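Thiol:disulfide interchange protein DsbA (Neisseria meningitidis serogroup B, PDB 2ZNM) probably acts as a periplasmic thiol-disulfide oxidoreductase of the DsbA family, exchanging disulfides with protein substrates through a thioredoxin-like domain. Local coordinates at residues C34-C37 and D41-L44; L71-A76 and E103-A108; N88-K93 and L113-F118; W111-S114 and G120-L123. All coordinates share one frame; numbering follows the deposited sequence.

Contact 1: residues C34-C37 and D41-L44; sequences CVHC and DPLL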
loop_
_atom_site.group_PDB
_atom_site.type_symbol
_atom_site.label_atom_id
_atom_site.label_comp_id
_atom_site.label_asym_id
_atom_site.label_seq_id
_atom_site.Cartn_x
_atom_site.Cartn_y
_atom_site.Cartn_z
ATOM N N CYS A 34 -6.604 8.566 -1.668
ATOM C CA CYS A 34 -6.116 8.682 -3.046
ATOM C C CYS A 34 -7.300 8.449 -3.971
ATOM O O CYS A 34 -7.946 7.409 -3.893
ATOM C CB CYS A 34 -4.999 7.662 -3.346
ATOM S SG CYS A 34 -3.436 7.810 -2.377
ATOM N N VAL A 35 -7.603 9.415 -4.833
ATOM C CA VAL A 35 -8.834 9.354 -5.623
ATOM C C VAL A 35 -8.617 8.691 -6.984
ATOM O O VAL A 35 -7.865 9.183 -7.837
ATOM C CB VAL A 35 -9.552 10.734 -5.742
ATOM C CG1 VAL A 35 -10.860 10.617 -6.554
ATOM C CG2 VAL A 35 -9.845 11.283 -4.350
ATOM N N HIS A 36 -9.287 7.555 -7.150
ATOM C CA HIS A 36 -9.202 6.743 -8.353
ATOM C C HIS A 36 -10.577 6.650 -8.948
ATOM O O HIS A 36 -11.558 6.458 -8.227
ATOM C CB HIS A 36 -8.705 5.342 -8.014
ATOM C CG HIS A 36 -7.377 5.327 -7.330
ATOM N ND1 HIS A 36 -7.207 4.859 -6.046
ATOM C CD2 HIS A 36 -6.152 5.723 -7.753
ATOM C CE1 HIS A 36 -5.939 4.980 -5.699
ATOM N NE2 HIS A 36 -5.274 5.493 -6.720
ATOM N N CYS A 37 -10.651 6.742 -10.270
ATOM C CA CYS A 37 -11.937 6.760 -10.942
ATOM C C CYS A 37 -12.779 5.475 -10.801
ATOM O O CYS A 37 -14.010 5.533 -10.911
ATOM C CB CYS A 37 -11.781 7.202 -12.406
ATOM S SG CYS A 37 -11.368 5.901 -13.590
ATOM N N ASP A 41 -6.567 1.355 -7.376
ATOM C CA ASP A 41 -5.313 1.898 -7.895
ATOM C C ASP A 41 -4.906 1.270 -9.251
ATOM O O ASP A 41 -4.567 0.092 -9.316
ATOM C CB ASP A 41 -4.224 1.669 -6.847
ATOM C CG ASP A 41 -2.973 2.443 -7.124
ATOM O OD1 ASP A 41 -2.348 2.883 -6.165
ATOM O OD2 ASP A 41 -2.586 2.605 -8.290
ATOM N N PRO A 42 -4.949 2.063 -10.343
ATOM C CA PRO A 42 -4.542 1.534 -11.666
ATOM C C PRO A 42 -3.056 1.137 -11.755
ATOM O O PRO A 42 -2.699 0.304 -12.591
ATOM C CB PRO A 42 -4.857 2.687 -12.636
ATOM C CG PRO A 42 -4.947 3.922 -11.769
ATOM C CD PRO A 42 -5.383 3.475 -10.405
ATOM N N LEU A 43 -2.203 1.713 -10.903
ATOM C CA LEU A 43 -0.778 1.334 -10.872
ATOM C C LEU A 43 -0.550 -0.103 -10.389
ATOM O O LEU A 43 0.202 -0.853 -11.017
ATOM C CB LEU A 43 0.058 2.329 -10.050
ATOM C CG LEU A 43 1.574 2.123 -10.143
ATOM C CD1 LEU A 43 2.094 2.553 -11.509
ATOM C CD2 LEU A 43 2.306 2.870 -9.034
ATOM N N LEU A 44 -1.198 -0.481 -9.287
ATOM C CA LEU A 44 -1.142 -1.859 -8.757
ATOM C C LEU A 44 -1.622 -2.914 -9.745
ATOM O O LEU A 44 -1.020 -3.987 -9.863
ATOM C CB LEU A 44 -1.976 -1.961 -7.471
ATOM C CG LEU A 44 -1.300 -1.857 -6.100
ATOM C CD1 LEU A 44 0.159 -1.367 -6.140
ATOM C CD2 LEU A 44 -2.144 -1.043 -5.136
#
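The CVHC redox motif of a DsbA-like thioredoxin fold meets the following helix here through the ring of His-36, which lies over the backbone of Asp-41. Asp-41 CA sits 3.7 Å from the centroid of the His-36 ring and only 7° off its normal, a CH-pi contact over the face. The opposite face carries Cys-34 C, offset toward the rim. Pro-42 adds its ring CD, which approaches His-36 CD2 obliquely at 3.6 Å. The Asp-41 carboxylate is tilted 31° from the imidazole; with CG anti to the backbone N (chi1 -167°), OD2 accepts from Leu-43 N at 2.8 Å, the side-chain bond of an N-cap. The two motif cysteines are not joined, since Cys-34 SG and Cys-37 SG stand 13.9 Å apart. Segment 34-37 is loop, and the helix begins only at Pro-42, whereas in thioredoxin folds the CXXC motif usually occupies a helix N-terminus. Around this surface contact, Phe-92 of helix 84-97 meets the His-36 ring, Tyr-96 OH is hydrogen-bonded to Cys-34 O and His-36 N, Asp-41 OD1 comes close to Glu-28 OE2, and Leu-43 packs between strand 24-30 and helix 167-185.

Contact 2: residues L71-A76 and E103-A108; sequences LARMAA and ENRSVA
Three side-chain pairs join helix 69-81 to the start of helix 105-113: Leu-71 with Glu-103, Arg-73 with Arg-105, and Met-74 with Ala-108. One pair is purely apolar. Met-74, present as selenomethionine, bends at chi2 (55°) and again at chi3 (84°), and this hooked shape brings its CE to 3.7 Å from Ala-108 CB. Where the backbones come nearest, with Leu-71 CA 5.4 Å from Glu-103 CA, the chain of Glu-103, bent at chi2, crosses the isobutyl group of Leu-71 obliquely. Glu-103 CG lies 4.0 Å from Leu-71 CG, and Glu-103 OE2 lies 3.9 Å from the same Leu-71 atom, so the carboxylate meets carbon and not a donor across the interface. The two arginines reach out in extended chains, with guanidinium planes 21° apart, and Arg-73 NH1 comes 3.9 Å from Arg-105 CD.

The next shell lies largely at the end of helix 120-127. Arg-105 NE forms a salt bridge to Asp-128 OD1, Arg-73 NE donates to the backbone O of Tyr-127, and Tyr-127 also packs against both Met-74 and Ala-108. Glu-103 OE1 has a long, weak ion pair with Arg-101 NH1.

The chemistry therefore divides along the interface. Apolar contact of Met-74 with Ala-108 lies on the buried side, and Leu-71 is covered by the Glu-103 chain and carboxylate. On the solvent side, the 4.4 Å approach of Arg-73 NH2 to Arg-105 NE is probably eased by Asp-128, salt-bridged to Arg-105 and more weakly paired with Arg-73.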
loop_
_atom_site.group_PDB
_atom_site.type_symbol
_atom_site.label_atom_id
_atom_site.label_comp_id
_atom_site.label_asym_id
_atom_site.label_seq_id
_atom_site.Cartn_x
_atom_site.Cartn_y
_atom_site.Cartn_z
ATOM N N LEU A 71 -7.204 4.292 9.642
ATOM C CA LEU A 71 -7.204 3.964 8.206
ATOM C C LEU A 71 -6.208 2.861 7.913
ATOM O O LEU A 71 -6.472 1.991 7.076
ATOM C CB LEU A 71 -6.895 5.188 7.337
ATOM C CG LEU A 71 -8.022 6.203 7.105
ATOM C CD1 LEU A 71 -7.644 7.206 5.994
ATOM C CD2 LEU A 71 -9.350 5.526 6.793
ATOM N N ALA A 72 -5.074 2.899 8.615
ATOM C CA ALA A 72 -4.061 1.858 8.514
ATOM C C ALA A 72 -4.549 0.499 9.029
ATOM O O ALA A 72 -4.209 -0.541 8.457
ATOM C CB ALA A 72 -2.776 2.285 9.234
ATOM N N ARG A 73 -5.316 0.514 10.118
ATOM C CA ARG A 73 -5.934 -0.698 10.670
ATOM C C ARG A 73 -6.962 -1.331 9.721
ATOM O O ARG A 73 -7.060 -2.562 9.647
ATOM C CB ARG A 73 -6.595 -0.387 12.007
ATOM C CG ARG A 73 -7.032 -1.614 12.767
ATOM C CD ARG A 73 -7.573 -1.247 14.120
ATOM N NE ARG A 73 -7.903 -2.448 14.876
ATOM C CZ ARG A 73 -8.316 -2.460 16.134
ATOM N NH1 ARG A 73 -8.455 -1.331 16.814
ATOM N NH2 ARG A 73 -8.591 -3.613 16.714
HETATM N N MSE A 74 -7.730 -0.490 9.014
HETATM C CA MSE A 74 -8.616 -0.966 7.948
HETATM C C MSE A 74 -7.826 -1.671 6.826
HETATM O O MSE A 74 -8.170 -2.789 6.420
HETATM C CB MSE A 74 -9.465 0.176 7.386
HETATM C CG MSE A 74 -10.495 -0.263 6.344
HETATM SE SE MSE A 74 -11.712 -1.689 6.968
HETATM C CE MSE A 74 -13.051 -0.610 7.914
ATOM N N ALA A 75 -6.760 -1.027 6.349
ATOM C CA ALA A 75 -5.904 -1.618 5.311
ATOM C C ALA A 75 -5.345 -2.948 5.766
ATOM O O ALA A 75 -5.279 -3.880 4.985
ATOM C CB ALA A 75 -4.765 -0.671 4.927
ATOM N N ALA A 76 -4.933 -3.036 7.027
ATOM C CA ALA A 76 -4.407 -4.288 7.540
ATOM C C ALA A 76 -5.500 -5.339 7.600
ATOM O O ALA A 76 -5.261 -6.476 7.249
ATOM C CB ALA A 76 -3.755 -4.098 8.909
ATOM N N GLU A 103 -12.238 5.950 10.567
ATOM C CA GLU A 103 -11.057 5.812 11.429
ATOM C C GLU A 103 -11.425 5.273 12.803
ATOM O O GLU A 103 -10.578 4.791 13.533
ATOM C CB GLU A 103 -10.360 7.163 11.625
ATOM C CG GLU A 103 -9.536 7.642 10.458
ATOM C CD GLU A 103 -10.323 8.555 9.515
ATOM O OE1 GLU A 103 -11.579 8.515 9.525
ATOM O OE2 GLU A 103 -9.676 9.318 8.766
ATOM N N ASN A 104 -12.693 5.398 13.154
ATOM C CA ASN A 104 -13.197 4.968 14.439
ATOM C C ASN A 104 -13.643 3.510 14.371
ATOM O O ASN A 104 -14.435 3.147 13.507
ATOM C CB ASN A 104 -14.361 5.871 14.837
ATOM C CG ASN A 104 -14.899 5.553 16.201
ATOM O OD1 ASN A 104 -14.359 6.005 17.209
ATOM N ND2 ASN A 104 -15.978 4.785 16.249
ATOM N N ARG A 105 -13.133 2.688 15.288
ATOM C CA ARG A 105 -13.435 1.250 15.329
ATOM C C ARG A 105 -14.928 0.890 15.283
ATOM O O ARG A 105 -15.340 0.046 14.482
ATOM C CB ARG A 105 -12.794 0.584 16.554
ATOM C CG ARG A 105 -12.996 -0.929 16.590
ATOM C CD ARG A 105 -12.204 -1.541 17.709
ATOM N NE ARG A 105 -12.688 -2.863 18.100
ATOM C CZ ARG A 105 -13.528 -3.086 19.105
ATOM N NH1 ARG A 105 -13.999 -2.071 19.820
ATOM N NH2 ARG A 105 -13.901 -4.326 19.400
ATOM N N SER A 106 -15.723 1.507 16.150
ATOM C CA SER A 106 -17.137 1.176 16.218
ATOM C C SER A 106 -17.893 1.621 14.962
ATOM O O SER A 106 -18.834 0.949 14.537
ATOM C CB SER A 106 -17.780 1.728 17.495
ATOM O OG SER A 106 -17.647 3.127 17.571
ATOM N N VAL A 107 -17.466 2.734 14.366
ATOM C CA VAL A 107 -18.026 3.209 13.089
ATOM C C VAL A 107 -17.619 2.272 11.946
ATOM O O VAL A 107 -18.450 1.903 11.122
ATOM C CB VAL A 107 -17.634 4.694 12.790
ATOM C CG1 VAL A 107 -18.000 5.100 11.369
ATOM C CG2 VAL A 107 -18.317 5.636 13.781
ATOM N N ALA A 108 -16.350 1.872 11.918
ATOM C CA ALA A 108 -15.868 0.895 10.945
ATOM C C ALA A 108 -16.671 -0.408 11.033
ATOM O O ALA A 108 -17.153 -0.908 10.017
ATOM C CB ALA A 108 -14.405 0.635 11.143
#

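Contact 3: residues N88-K93 and L113-F118; sequences NPAVFK and LSQKGF
Apolar contact between segments 88-93 and 113-118 centres on one methyl group, Ala-90 CB, which faces the loop. Phe-118 offers it the edge of its ring: CE2 lies 3.8 Å from Ala-90 CB, with the methyl close to the ring plane. Phe-118 reaches this place with CG set between its backbone N and carbonyl carbon (chi1 62°), while its backbone is extended. Gln-115 approaches the same methyl with its amide oxygen, OE1 standing 3.7 Å from Ala-90 CB. This is a van der Waals approach and no polar pairing.

Polar linkage runs through solvent instead. One water donates to Ala-90 O at 2.6 Å and, more weakly, to Gln-115 OE1 at 3.4 Å, bridging the helix backbone to the Gln-115 side chain. The bend at chi2 of Gln-115 (71°) turns its amide so that the two ends serve different neighbours: OE1 faces the water, and NE2 donates weakly to Trp-111 O at the end of the preceding helix.

The helix is kinked here: the N atoms of Pro-89 and Ala-90 have no bond to the turn before. Regular bonding resumes with Phe-92 N to Asn-88 O at 2.9 Å.

Behind these atoms, Ala-90 and Val-91 pack on Trp-111, and Phe-118 packs on Leu-123. The contact sets the loop between helices 105-113 and 120-127 against helix 84-97, within the helical insertion characteristic of DsbA proteins.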
loop_
_atom_site.group_PDB
_atom_site.type_symbol
_atom_site.label_atom_id
_atom_site.label_comp_id
_atom_site.label_asym_id
_atom_site.label_seq_id
_atom_site.Cartn_x
_atom_site.Cartn_y
_atom_site.Cartn_z
ATOM N N ASN A 88 -11.844 -3.473 -0.837
ATOM C CA ASN A 88 -11.162 -2.183 -1.019
ATOM C C ASN A 88 -11.988 -1.152 -1.796
ATOM O O ASN A 88 -11.989 0.026 -1.420
ATOM C CB ASN A 88 -9.794 -2.344 -1.692
ATOM C CG ASN A 88 -8.688 -2.610 -0.717
ATOM O OD1 ASN A 88 -8.698 -2.130 0.417
ATOM N ND2 ASN A 88 -7.694 -3.350 -1.164
ATOM N N PRO A 89 -12.673 -1.574 -2.882
ATOM C CA PRO A 89 -13.471 -0.579 -3.609
ATOM C C PRO A 89 -14.463 0.169 -2.711
ATOM O O PRO A 89 -14.519 1.412 -2.758
ATOM C CB PRO A 89 -14.194 -1.421 -4.688
ATOM C CG PRO A 89 -13.274 -2.574 -4.932
ATOM C CD PRO A 89 -12.734 -2.900 -3.541
ATOM N N ALA A 90 -15.216 -0.587 -1.904
ATOM C CA ALA A 90 -16.116 -0.040 -0.879
ATOM C C ALA A 90 -15.396 0.768 0.220
ATOM O O ALA A 90 -15.984 1.667 0.802
ATOM C CB ALA A 90 -16.955 -1.163 -0.253
ATOM N N VAL A 91 -14.133 0.458 0.501
ATOM C CA VAL A 91 -13.366 1.231 1.480
ATOM C C VAL A 91 -12.955 2.603 0.908
ATOM O O VAL A 91 -13.187 3.643 1.538
ATOM C CB VAL A 91 -12.134 0.461 2.027
ATOM C CG1 VAL A 91 -11.360 1.323 3.019
ATOM C CG2 VAL A 91 -12.558 -0.850 2.685
ATOM N N PHE A 92 -12.351 2.618 -0.278
ATOM C CA PHE A 92 -12.087 3.890 -0.950
ATOM C C PHE A 92 -13.323 4.791 -0.964
ATOM O O PHE A 92 -13.237 5.976 -0.629
ATOM C CB PHE A 92 -11.607 3.659 -2.388
ATOM C CG PHE A 92 -10.161 3.278 -2.491
ATOM C CD1 PHE A 92 -9.170 4.255 -2.446
ATOM C CD2 PHE A 92 -9.790 1.954 -2.656
ATOM C CE1 PHE A 92 -7.835 3.915 -2.550
ATOM C CE2 PHE A 92 -8.456 1.601 -2.748
ATOM C CZ PHE A 92 -7.475 2.583 -2.695
ATOM N N LYS A 93 -14.470 4.222 -1.343
ATOM C CA LYS A 93 -15.685 4.991 -1.583
ATOM C C LYS A 93 -16.199 5.623 -0.299
ATOM O O LYS A 93 -16.729 6.730 -0.317
ATOM C CB LYS A 93 -16.764 4.099 -2.199
ATOM C CG LYS A 93 -18.095 4.811 -2.472
ATOM C CD LYS A 93 -19.058 3.946 -3.259
ATOM C CE LYS A 93 -20.485 4.244 -2.887
ATOM N NZ LYS A 93 -21.427 3.677 -3.918
ATOM N N LEU A 113 -20.565 -4.330 8.685
ATOM C CA LEU A 113 -21.691 -5.256 8.823
ATOM C C LEU A 113 -22.883 -4.929 7.898
ATOM O O LEU A 113 -23.602 -5.831 7.474
ATOM C CB LEU A 113 -22.129 -5.348 10.293
ATOM C CG LEU A 113 -21.468 -6.335 11.277
ATOM C CD1 LEU A 113 -21.855 -7.775 10.955
ATOM C CD2 LEU A 113 -19.959 -6.203 11.370
ATOM N N SER A 114 -23.068 -3.648 7.579
ATOM C CA SER A 114 -24.126 -3.194 6.670
ATOM C C SER A 114 -23.796 -3.350 5.170
ATOM O O SER A 114 -24.657 -3.117 4.317
ATOM C CB SER A 114 -24.479 -1.730 6.968
ATOM O OG SER A 114 -23.397 -0.866 6.647
ATOM N N GLN A 115 -22.569 -3.745 4.843
ATOM C CA GLN A 115 -22.144 -3.830 3.437
ATOM C C GLN A 115 -22.673 -5.089 2.689
ATOM O O GLN A 115 -22.545 -6.217 3.186
ATOM C CB GLN A 115 -20.616 -3.698 3.348
ATOM C CG GLN A 115 -20.116 -2.877 2.156
ATOM C CD GLN A 115 -20.387 -1.372 2.242
ATOM O OE1 GLN A 115 -20.280 -0.660 1.237
ATOM N NE2 GLN A 115 -20.731 -0.883 3.430
ATOM N N LYS A 116 -23.272 -4.883 1.509
ATOM C CA LYS A 116 -23.901 -5.970 0.727
ATOM C C LYS A 116 -22.918 -6.837 -0.071
ATOM O O LYS A 116 -23.211 -8.002 -0.374
ATOM C CB LYS A 116 -24.921 -5.415 -0.278
ATOM C CG LYS A 116 -26.132 -4.700 0.297
ATOM C CD LYS A 116 -26.733 -3.802 -0.778
ATOM C CE LYS A 116 -27.890 -2.977 -0.250
ATOM N NZ LYS A 116 -28.466 -2.093 -1.312
ATOM N N GLY A 117 -21.771 -6.260 -0.422
ATOM C CA GLY A 117 -20.870 -6.859 -1.405
ATOM C C GLY A 117 -19.733 -7.737 -0.912
ATOM O O GLY A 117 -18.921 -8.197 -1.717
ATOM N N PHE A 118 -19.657 -7.964 0.399
ATOM C CA PHE A 118 -18.602 -8.799 0.983
ATOM C C PHE A 118 -18.938 -9.188 2.421
ATOM O O PHE A 118 -19.762 -8.533 3.061
ATOM C CB PHE A 118 -17.224 -8.108 0.902
ATOM C CG PHE A 118 -17.139 -6.813 1.656
ATOM C CD1 PHE A 118 -16.883 -6.804 3.027
ATOM C CD2 PHE A 118 -17.305 -5.596 0.995
ATOM C CE1 PHE A 118 -16.814 -5.609 3.734
ATOM C CE2 PHE A 118 -17.223 -4.390 1.688
ATOM C CZ PHE A 118 -16.978 -4.394 3.064
HETATM O O HOH W 1 -18.530 2.193 0.492
#

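Contact 4: residues W111-S114 and G120-L123; sequences WALS and GKKL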
loop_
_atom_site.group_PDB
_atom_site.type_symbol
_atom_site.label_atom_id
_atom_site.label_comp_id
_atom_site.label_asym_id
_atom_site.label_seq_id
_atom_site.Cartn_x
_atom_site.Cartn_y
_atom_site.Cartn_z
ATOM N N TRP A 111 -20.244 0.030 9.862
ATOM C CA TRP A 111 -20.159 0.135 8.403
ATOM C C TRP A 111 -19.962 -1.231 7.721
ATOM O O TRP A 111 -20.680 -1.560 6.772
ATOM C CB TRP A 111 -19.040 1.098 7.988
ATOM C CG TRP A 111 -18.716 1.053 6.517
ATOM C CD1 TRP A 111 -19.376 1.702 5.513
ATOM C CD2 TRP A 111 -17.655 0.314 5.887
ATOM N NE1 TRP A 111 -18.793 1.414 4.297
ATOM C CE2 TRP A 111 -17.736 0.567 4.500
ATOM C CE3 TRP A 111 -16.641 -0.536 6.361
ATOM C CZ2 TRP A 111 -16.844 0.011 3.590
ATOM C CZ3 TRP A 111 -15.768 -1.087 5.458
ATOM C CH2 TRP A 111 -15.873 -0.812 4.084
ATOM N N ALA A 112 -18.996 -2.010 8.213
ATOM C CA ALA A 112 -18.645 -3.302 7.626
ATOM C C ALA A 112 -19.819 -4.269 7.586
ATOM O O ALA A 112 -20.042 -4.936 6.578
ATOM C CB ALA A 112 -17.474 -3.924 8.370
ATOM N N LEU A 113 -20.565 -4.330 8.685
ATOM C CA LEU A 113 -21.691 -5.256 8.823
ATOM C C LEU A 113 -22.883 -4.929 7.898
ATOM O O LEU A 113 -23.602 -5.831 7.474
ATOM C CB LEU A 113 -22.129 -5.348 10.293
ATOM C CG LEU A 113 -21.468 -6.335 11.277
ATOM C CD1 LEU A 113 -21.855 -7.775 10.955
ATOM C CD2 LEU A 113 -19.959 -6.203 11.370
ATOM N N SER A 114 -23.068 -3.648 7.579
ATOM C CA SER A 114 -24.126 -3.194 6.670
ATOM C C SER A 114 -23.796 -3.350 5.170
ATOM O O SER A 114 -24.657 -3.117 4.317
ATOM C CB SER A 114 -24.479 -1.730 6.968
ATOM O OG SER A 114 -23.397 -0.866 6.647
ATOM N N GLY A 120 -18.628 -8.875 5.833
ATOM C CA GLY A 120 -18.178 -7.816 6.721
ATOM C C GLY A 120 -17.754 -8.375 8.064
ATOM O O GLY A 120 -16.902 -7.792 8.745
ATOM N N LYS A 121 -18.358 -9.507 8.428
ATOM C CA LYS A 121 -18.013 -10.262 9.634
ATOM C C LYS A 121 -16.590 -10.814 9.559
ATOM O O LYS A 121 -15.850 -10.742 10.541
ATOM C CB LYS A 121 -19.014 -11.399 9.868
ATOM C CG LYS A 121 -20.284 -10.964 10.581
ATOM C CD LYS A 121 -21.364 -12.038 10.579
ATOM C CE LYS A 121 -22.662 -11.488 11.158
ATOM N NZ LYS A 121 -23.867 -12.317 10.839
ATOM N N LYS A 122 -16.212 -11.347 8.396
ATOM C CA LYS A 122 -14.844 -11.842 8.171
ATOM C C LYS A 122 -13.812 -10.718 8.221
ATOM O O LYS A 122 -12.728 -10.879 8.781
ATOM C CB LYS A 122 -14.736 -12.605 6.847
ATOM C CG LYS A 122 -13.327 -13.079 6.535
ATOM C CD LYS A 122 -13.272 -13.996 5.335
ATOM C CE LYS A 122 -12.050 -14.910 5.425
ATOM N NZ LYS A 122 -12.098 -15.832 6.612
ATOM N N LEU A 123 -14.166 -9.581 7.633
ATOM C CA LEU A 123 -13.331 -8.399 7.666
ATOM C C LEU A 123 -13.090 -7.885 9.082
ATOM O O LEU A 123 -11.985 -7.444 9.409
ATOM C CB LEU A 123 -13.965 -7.289 6.829
ATOM C CG LEU A 123 -13.141 -6.017 6.638
ATOM C CD1 LEU A 123 -11.764 -6.359 6.098
ATOM C CD2 LEU A 123 -13.859 -5.041 5.726
#
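Leu-113 and Lys-121 cross at about a right angle, Leu-113 CD1 resting 3.6 Å from Lys-121 CG and 3.8 Å from Lys-121 CE. The CA-CB bond of Leu-113 does not aim at the partner helix; its torsions (chi1 -87°) bring the branched end across. Lys-121, its CG anti to the carbonyl carbon and the chain extended beyond, presents a length of methylenes. On another flank, Trp-111 swings its indole (chi1 169°) until CZ3 stands 4.4 Å from Leu-123 CD2, an oblique and fairly loose meeting.

Between these flanks backbone meets backbone: Gly-120 CA lies 3.4 Å from Ala-112 O in a CA-H...O contact with 156° at the hydrogen. The lack of a side chain on Gly-120 permits this approach. Beside it, Ala-112 CB lies 3.9 Å from Gly-120 O.

Ser-114 OG turns back to donate to Trp-111 O at 2.8 Å, tilted from the carbonyl plane; that oxygen also accepts weakly from Ser-114 N and Gln-115 NE2. Trp-111 and Leu-123 both continue onto helix 69-81, through Met-74 and through Ala-77 and Val-78 respectively. The result is a helix-loop-helix, 105-113 followed by 120-127, within the helical domain inserted into the DsbA thioredoxin fold.

Overall arrangement
Contact 1 stands apart, at the surface beside the redox motif, while contacts 2, 3 and 4 gather in the helical region, their centres 8 to 13 Å from one another. Phe-92 connects the two groups: contact 3 reaches contact 1 through its packing on His-36. Contacts 2 and 4 both use helix 105-113 and are partly buried, whereas contact 3, like contact 1, lies at the surface. Chemistry follows place. A ring face and a helix cap mark contact 1, apolar packing beside a pair of arginines sharing an aspartate contact 2, a water bridge contact 3, and close backbone approach contact 4. Met-74 and Trp-111 meet where contacts 2 and 4 touch.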